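Local coordinates for anopheles Plasmodium-responsive Leucine-rich repeat protein 1B (Anopheles gambiae, PDB 4XGO) that probably acts in the mosquito's response to Plasmodium as a leucine-rich repeat protein that interacts with LRIM1, at residues K252-S257 / Q275-D280. Numbering follows the deposited sequence.
Sequences KVLDLS and QYLYLD
V253 and Y276 are bridged in parallel, as are L254 with L277 and D255 with Y278, an in-register pairing of adjacent strands in the leucine-rich repeat solenoid; the short axes diverge by only 6°. Alternation sends the leucines into the solenoid's hydrophobic core and V253, D255, Y276 and Y278 onto its concave face. Among backbone bonds, K252 O is gripped twice, by Q275 N in the carbonyl plane on a lone pair (2.8 Å) and by Y276 N almost in line with C=O. Alternating bonds follow: L254 N to Y276 O, Y278 N to L254 O, L256 N to Y278 O. In the core, L254 and L277 run side by side; just beyond the strands, L256 CD1 meets L279 CD2 at 3.8 Å. On the concave face, V253 CG2, anti to its carbonyl carbon, reaches Y276 CD1 at 3.8 Å, while V253 CG1 lies at the Y278 ring edge. The D255 CB methylene touches Y278 CD2 (3.8 Å), the carboxylate plane turned 66° from the ring. One water joins K252 NZ to Q275 NE2; another joins S257 OG to D280 OD1, which also hydrogen-bonds to T299 OG1. D255 OD1 closes an Asx turn, accepting S257 N at 3.0 Å and, on its syn lone pair, S257 OG at 2.7 Å.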
ATOM      1  N   LYS A 252      13.826  21.910 -24.779  1.00 20.58           N
ATOM      2  CA  LYS A 252      15.080  21.201 -24.610  1.00 21.29           C
ATOM      3  C   LYS A 252      14.963  19.698 -24.406  1.00 18.49           C
ATOM      4  O   LYS A 252      15.951  18.996 -24.588  1.00 17.41           O
ATOM      5  CB  LYS A 252      15.939  21.856 -23.530  1.00 24.96           C
ATOM      6  CG  LYS A 252      15.344  21.896 -22.150  1.00 27.39           C
ATOM      7  CD  LYS A 252      16.218  22.776 -21.267  1.00 31.57           C
ATOM      8  CE  LYS A 252      15.916  22.576 -19.795  1.00 34.24           C
ATOM      9  NZ  LYS A 252      16.932  23.267 -18.955  1.00 36.77           N
ATOM     10  N   VAL A 253      13.768  19.207 -24.095  1.00 16.15           N
ATOM     11  CA  VAL A 253      13.542  17.777 -23.955  1.00 14.94           C
ATOM     12  C   VAL A 253      12.355  17.369 -24.836  1.00 14.11           C
ATOM     13  O   VAL A 253      11.293  17.964 -24.744  1.00 13.49           O
ATOM     14  CB  VAL A 253      13.242  17.390 -22.513  1.00 14.89           C
ATOM     15  CG1 VAL A 253      12.918  15.914 -22.404  1.00 14.37           C
ATOM     16  CG2 VAL A 253      14.408  17.758 -21.601  1.00 15.61           C
ATOM     17  N   LEU A 254      12.578  16.364 -25.668  1.00 13.43           N
ATOM     18  CA  LEU A 254      11.535  15.798 -26.523  1.00 13.22           C
ATOM     19  C   LEU A 254      11.628  14.289 -26.492  1.00 12.56           C
ATOM     20  O   LEU A 254      12.603  13.705 -26.981  1.00 12.83           O
ATOM     21  CB  LEU A 254      11.670  16.320 -27.956  1.00 13.68           C
ATOM     22  CG  LEU A 254      10.581  15.889 -28.944  1.00 13.56           C
ATOM     23  CD1 LEU A 254       9.215  16.331 -28.424  1.00 13.87           C
ATOM     24  CD2 LEU A 254      10.845  16.465 -30.336  1.00 14.27           C
ATOM     25  N   ASP A 255      10.624  13.653 -25.885  1.00 12.32           N
ATOM     26  CA  ASP A 255      10.594  12.204 -25.736  1.00 12.04           C
ATOM     27  C   ASP A 255       9.523  11.642 -26.689  1.00 11.82           C
ATOM     28  O   ASP A 255       8.345  11.782 -26.455  1.00 11.24           O
ATOM     29  CB  ASP A 255      10.322  11.801 -24.282  1.00 12.25           C
ATOM     30  CG  ASP A 255      10.406  10.313 -24.053  1.00 12.68           C
ATOM     31  OD1 ASP A 255      10.588   9.527 -25.016  1.00 12.89           O
ATOM     32  OD2 ASP A 255      10.245   9.883 -22.889  1.00 13.30           O
ATOM     33  N   LEU A 256       9.983  10.995 -27.750  1.00 11.70           N
ATOM     34  CA  LEU A 256       9.111  10.358 -28.752  1.00 12.27           C
ATOM     35  C   LEU A 256       9.262   8.833 -28.741  1.00 12.00           C
ATOM     36  O   LEU A 256       8.862   8.131 -29.685  1.00 11.41           O
ATOM     37  CB  LEU A 256       9.445  10.913 -30.136  1.00 13.16           C
ATOM     38  CG  LEU A 256       9.316  12.415 -30.324  1.00 13.92           C
ATOM     39  CD1 LEU A 256       9.812  12.813 -31.703  1.00 14.73           C
ATOM     40  CD2 LEU A 256       7.892  12.858 -30.064  1.00 14.29           C
ATOM     41  N   SER A 257       9.825   8.290 -27.669  1.00 11.61           N
ATOM     42  CA  SER A 257      10.149   6.880 -27.641  1.00 11.90           C
ATOM     43  C   SER A 257       8.922   5.997 -27.492  1.00 11.74           C
ATOM     44  O   SER A 257       7.862   6.443 -27.035  1.00 11.22           O
ATOM     45  CB  SER A 257      11.190   6.563 -26.539  1.00 12.27           C
ATOM     46  OG  SER A 257      10.692   6.851 -25.248  1.00 12.91           O
ATOM     47  N   GLN A 275      18.363  19.455 -26.034  1.00 22.30           N
ATOM     48  CA  GLN A 275      19.433  18.774 -25.316  1.00 22.94           C
ATOM     49  C   GLN A 275      19.201  17.278 -25.171  1.00 21.02           C
ATOM     50  O   GLN A 275      20.162  16.498 -25.116  1.00 21.02           O
ATOM     51  CB  GLN A 275      19.595  19.414 -23.931  1.00 25.12           C
ATOM     52  CG  GLN A 275      20.014  20.867 -24.037  1.00 27.93           C
ATOM     53  CD  GLN A 275      20.057  21.573 -22.699  1.00 31.23           C
ATOM     54  OE1 GLN A 275      20.203  20.945 -21.651  1.00 34.22           O
ATOM     55  NE2 GLN A 275      19.914  22.888 -22.729  1.00 33.87           N
ATOM     56  N   TYR A 276      17.929  16.875 -25.089  1.00 19.67           N
ATOM     57  CA  TYR A 276      17.578  15.479 -24.893  1.00 19.12           C
ATOM     58  C   TYR A 276      16.512  15.111 -25.924  1.00 17.77           C
ATOM     59  O   TYR A 276      15.465  15.757 -25.994  1.00 16.04           O
ATOM     60  CB  TYR A 276      17.049  15.254 -23.488  1.00 20.32           C
ATOM     61  CG  TYR A 276      18.027  15.654 -22.413  1.00 22.61           C
ATOM     62  CD1 TYR A 276      18.120  16.971 -21.995  1.00 24.19           C
ATOM     63  CD2 TYR A 276      18.876  14.719 -21.845  1.00 24.37           C
ATOM     64  CE1 TYR A 276      19.022  17.350 -21.008  1.00 27.02           C
ATOM     65  CE2 TYR A 276      19.786  15.079 -20.864  1.00 26.55           C
ATOM     66  CZ  TYR A 276      19.856  16.395 -20.449  1.00 28.01           C
ATOM     67  OH  TYR A 276      20.758  16.768 -19.471  1.00 32.04           O
ATOM     68  N   LEU A 277      16.815  14.106 -26.748  1.00 16.36           N
ATOM     69  CA  LEU A 277      15.888  13.671 -27.787  1.00 15.45           C
ATOM     70  C   LEU A 277      15.858  12.165 -27.760  1.00 14.53           C
ATOM     71  O   LEU A 277      16.899  11.522 -27.968  1.00 14.16           O
ATOM     72  CB  LEU A 277      16.360  14.161 -29.152  1.00 15.93           C
ATOM     73  CG  LEU A 277      15.555  13.705 -30.387  1.00 15.84           C
ATOM     74  CD1 LEU A 277      14.112  14.131 -30.269  1.00 15.48           C
ATOM     75  CD2 LEU A 277      16.167  14.289 -31.650  1.00 16.64           C
ATOM     76  N   TYR A 278      14.683  11.600 -27.478  1.00 13.52           N
ATOM     77  CA  TYR A 278      14.533  10.160 -27.354  1.00 13.10           C
ATOM     78  C   TYR A 278      13.694   9.598 -28.494  1.00 12.75           C
ATOM     79  O   TYR A 278      12.489   9.876 -28.563  1.00 12.29           O
ATOM     80  CB  TYR A 278      13.898   9.794 -26.028  1.00 13.45           C
ATOM     81  CG  TYR A 278      14.639  10.398 -24.854  1.00 14.20           C
ATOM     82  CD1 TYR A 278      15.865   9.888 -24.455  1.00 15.07           C
ATOM     83  CD2 TYR A 278      14.127  11.479 -24.183  1.00 15.08           C
ATOM     84  CE1 TYR A 278      16.563  10.457 -23.385  1.00 15.36           C
ATOM     85  CE2 TYR A 278      14.796  12.051 -23.102  1.00 15.47           C
ATOM     86  CZ  TYR A 278      16.010  11.531 -22.712  1.00 15.87           C
ATOM     87  OH  TYR A 278      16.683  12.129 -21.642  1.00 17.81           O
ATOM     88  N   LEU A 279      14.340   8.809 -29.365  1.00 12.68           N
ATOM     89  CA  LEU A 279      13.681   8.202 -30.532  1.00 12.64           C
ATOM     90  C   LEU A 279      13.655   6.692 -30.499  1.00 12.41           C
ATOM     91  O   LEU A 279      13.183   6.043 -31.456  1.00 11.95           O
ATOM     92  CB  LEU A 279      14.367   8.651 -31.819  1.00 13.08           C
ATOM     93  CG  LEU A 279      14.415  10.144 -32.070  1.00 13.74           C
ATOM     94  CD1 LEU A 279      15.203  10.408 -33.334  1.00 14.56           C
ATOM     95  CD2 LEU A 279      13.006  10.722 -32.142  1.00 14.11           C
ATOM     96  N   ASP A 280      14.150   6.105 -29.411  1.00 12.19           N
ATOM     97  CA  ASP A 280      14.261   4.664 -29.343  1.00 12.56           C
ATOM     98  C   ASP A 280      12.880   4.003 -29.390  1.00 12.29           C
ATOM     99  O   ASP A 280      11.873   4.587 -28.981  1.00 11.49           O
ATOM    100  CB  ASP A 280      15.048   4.220 -28.084  1.00 13.04           C
ATOM    101  CG  ASP A 280      14.350   4.614 -26.810  1.00 13.41           C
ATOM    102  OD1 ASP A 280      14.527   5.756 -26.359  1.00 14.16           O
ATOM    103  OD2 ASP A 280      13.562   3.790 -26.285  1.00 14.46           O
TER
HETATM  104  O   HOH W   1      19.415  24.306 -20.067  1.00 55.80           O
HETATM  105  O   HOH W   2      13.489   6.316 -23.680  1.00 32.07           O